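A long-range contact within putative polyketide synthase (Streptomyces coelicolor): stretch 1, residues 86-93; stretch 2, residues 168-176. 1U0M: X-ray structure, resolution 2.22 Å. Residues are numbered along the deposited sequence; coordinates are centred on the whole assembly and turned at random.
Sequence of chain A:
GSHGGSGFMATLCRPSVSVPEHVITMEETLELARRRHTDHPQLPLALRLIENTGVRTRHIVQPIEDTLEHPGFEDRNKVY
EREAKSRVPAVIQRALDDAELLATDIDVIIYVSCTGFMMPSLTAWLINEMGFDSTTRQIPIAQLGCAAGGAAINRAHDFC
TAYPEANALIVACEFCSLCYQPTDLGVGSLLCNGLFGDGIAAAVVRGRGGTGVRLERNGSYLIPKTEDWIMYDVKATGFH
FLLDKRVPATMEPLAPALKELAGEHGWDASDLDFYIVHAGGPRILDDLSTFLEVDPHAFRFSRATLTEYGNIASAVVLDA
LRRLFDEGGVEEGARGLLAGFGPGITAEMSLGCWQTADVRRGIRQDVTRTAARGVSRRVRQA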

# COMPACT_ATOMS: atom_id res chain seq x y z
N SER A 86 4.34 2.54 20.40
CA SER A 86 5.33 2.83 21.44
C SER A 86 6.79 2.79 20.96
O SER A 86 7.68 3.18 21.71
N ARG A 87 7.04 2.36 19.73
CA ARG A 87 8.42 2.30 19.25
C ARG A 87 8.77 3.17 18.04
O ARG A 87 9.84 3.76 17.98
N VAL A 88 7.86 3.26 17.08
CA VAL A 88 8.13 4.03 15.87
C VAL A 88 8.57 5.49 16.09
O VAL A 88 9.59 5.91 15.55
N PRO A 89 7.82 6.26 16.88
CA PRO A 89 8.12 7.67 17.18
C PRO A 89 9.60 8.03 17.40
O PRO A 89 10.16 8.88 16.70
N ALA A 90 10.22 7.38 18.37
CA ALA A 90 11.63 7.64 18.68
C ALA A 90 12.50 7.54 17.44
O ALA A 90 13.31 8.44 17.16
N VAL A 91 12.34 6.46 16.69
CA VAL A 91 13.16 6.26 15.50
C VAL A 91 12.97 7.35 14.46
O VAL A 91 13.95 7.82 13.88
N ILE A 92 11.73 7.74 14.22
CA ILE A 92 11.46 8.79 13.24
C ILE A 92 12.23 10.04 13.67
O ILE A 92 12.87 10.70 12.85
N GLN A 93 12.16 10.35 14.96
CA GLN A 93 12.85 11.51 15.51
C GLN A 93 14.31 11.56 15.07
O GLN A 93 14.72 12.44 14.30
N ALA A 168 10.83 13.76 1.95
CA ALA A 168 10.01 12.59 2.25
C ALA A 168 10.54 11.83 3.45
O ALA A 168 11.74 11.80 3.71
N LEU A 169 9.62 11.22 4.20
CA LEU A 169 10.00 10.43 5.36
C LEU A 169 9.68 8.97 5.12
O LEU A 169 8.52 8.59 4.95
N ILE A 170 10.72 8.14 5.12
CA ILE A 170 10.54 6.71 4.91
C ILE A 170 10.57 5.99 6.25
O ILE A 170 11.54 6.11 7.00
N VAL A 171 9.51 5.26 6.54
CA VAL A 171 9.42 4.50 7.78
C VAL A 171 9.16 3.04 7.49
O VAL A 171 8.21 2.70 6.79
N ALA A 172 10.02 2.17 8.01
CA ALA A 172 9.87 0.74 7.83
C ALA A 172 9.63 0.13 9.21
O ALA A 172 10.43 0.31 10.13
N CYS A 173 8.53 -0.59 9.37
CA CYS A 173 8.21 -1.21 10.65
C CYS A 173 7.92 -2.68 10.40
O CYS A 173 6.93 -3.02 9.76
N GLU A 174 8.77 -3.56 10.90
CA GLU A 174 8.59 -4.99 10.68
C GLU A 174 8.72 -5.85 11.93
O GLU A 174 9.79 -5.95 12.53
N PHE A 175 7.61 -6.48 12.31
CA PHE A 175 7.56 -7.37 13.47
C PHE A 175 7.28 -8.77 12.93
O PHE A 175 6.19 -9.33 13.14
N CYS A 176 8.28 -9.35 12.26
CA CYS A 176 8.10 -10.66 11.62
C CYS A 176 7.73 -11.76 12.60
O CYS A 176 7.09 -12.73 12.23

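The helix of stretch 1 lies across the strand of stretch 2, running roughly antiparallel to it at 143°, with the two axes 9.8 Å apart at their closest. That spacing leaves room for a layer of side chains between them. Since side chains alternate along a strand, every second residue of stretch 2 points toward the helix: L169, V171, C173 and F175. A168, I170, A172 and E174 are out of the helix's reach.

The contact begins at L169, whose CA-to-CB bond points toward the helix. Its chi1 is t and chi2 is p, and its CD2 meets CG2 of I92 at 3.6 Å. The branched leucine extends far enough to reach I92 near the end of stretch 1. I92 sets off sideways from its own backbone, but with chi1 m and chi2 t its end comes nearer to the strand, and more of its surface is covered by the other stretch than that of any other residue in stretch 1.

V171 occupies the middle and touches two helix residues. With chi1 t, its CG2 lies 3.7 Å from CG1 of I92, while its CG1 lies 3.9 Å from CG1 of V88. The two methyls of a beta-branched residue, spread close to the backbone, suit a position that must fill space toward two helix side chains one turn apart. I92 and V88 are four residues apart, about one helical turn, and so fall on a common side of the helix; the backbone hydrogen bond from I92 N to V88 O, 3.1 Å, ties that turn together.

C173 comes next, also chi1 t, with its SG 3.9 Å from CG2 of V88. The short, polarizable cysteine side chain packs here as an apolar group; the CA atoms of V88 and C173 are 7.4 Å apart. V88, chi1 t, thus reaches V171 with one methyl and C173 with the other.

At F175, chi1 m, the aromatic ring extends the apolar surface to R87. CZ of F175 lies 4.5 Å from CD of R87, a loose, oblique approach to the aliphatic part of the arginine. The long methylene chain lets R87, chi1 m with chi2 and chi3 t, contribute carbon here while its guanidinium nitrogens find hydrogen-bond partners elsewhere in the structure.

No hydrogen bond or salt bridge joins the stretches. The E174 carboxylate, out of the helix's reach, is hydrogen-bonded elsewhere in the structure. The contact buries 257 Å², summed over both sides, and its contacts are apolar, among mostly buried residues.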

# COMPACT_ATOMS: atom_id res chain seq x y z
CB SER A 86 5.17 1.87 22.62
OG SER A 86 5.15 0.52 22.19
CB ARG A 87 8.80 0.85 18.93
CG ARG A 87 8.72 -0.13 20.09
CD ARG A 87 9.10 -1.52 19.62
NE ARG A 87 8.87 -2.55 20.63
CZ ARG A 87 9.74 -2.88 21.58
NH1 ARG A 87 10.91 -2.25 21.65
NH2 ARG A 87 9.45 -3.85 22.44
CB VAL A 88 6.92 3.97 14.91
CG1 VAL A 88 7.20 4.78 13.66
CG2 VAL A 88 6.64 2.53 14.52
CB PRO A 89 7.26 7.94 18.41
CG PRO A 89 6.04 7.15 18.10
CD PRO A 89 6.61 5.83 17.61
CB ALA A 90 12.12 6.67 19.72
CB VAL A 91 12.88 4.88 14.87
CG1 VAL A 91 13.80 4.67 13.67
CG2 VAL A 91 13.10 3.79 15.90
CB ILE A 92 9.94 9.11 13.16
CG1 ILE A 92 9.23 8.01 12.36
CG2 ILE A 92 9.72 10.46 12.53
CD1 ILE A 92 7.73 8.15 12.31
CB GLN A 93 12.80 11.46 17.03
CG GLN A 93 13.38 12.69 17.67
CD GLN A 93 12.55 13.92 17.37
OE1 GLN A 93 11.45 14.09 17.91
NE2 GLN A 93 13.06 14.78 16.49
CB ALA A 168 9.96 11.68 1.03
CB LEU A 169 9.25 10.91 6.61
CG LEU A 169 9.54 10.06 7.86
CD1 LEU A 169 11.02 10.13 8.21
CD2 LEU A 169 8.69 10.54 9.03
CB ILE A 170 11.66 6.14 4.05
CG1 ILE A 170 11.67 6.82 2.69
CG2 ILE A 170 11.46 4.64 3.90
CD1 ILE A 170 12.75 6.33 1.79
CB VAL A 171 8.30 4.99 8.70
CG1 VAL A 171 8.25 4.13 9.95
CG2 VAL A 171 8.52 6.44 9.07
CB ALA A 172 11.13 0.17 7.20
CB CYS A 173 6.99 -0.53 11.27
SG CYS A 173 6.65 -1.04 12.96
CB GLU A 174 9.57 -5.45 9.60
CG GLU A 174 9.47 -4.66 8.29
CD GLU A 174 8.23 -5.02 7.46
OE1 GLU A 174 7.27 -5.56 8.04
OE2 GLU A 174 8.23 -4.75 6.23
CB PHE A 175 6.42 -6.94 14.40
CG PHE A 175 6.57 -5.54 14.95
CD1 PHE A 175 5.44 -4.75 15.18
CD2 PHE A 175 7.82 -5.02 15.28
CE1 PHE A 175 5.55 -3.47 15.73
CE2 PHE A 175 7.95 -3.74 15.84
CZ PHE A 175 6.81 -2.96 16.06
CB CYS A 176 9.36 -11.06 10.83
SG CYS A 176 9.86 -9.88 9.53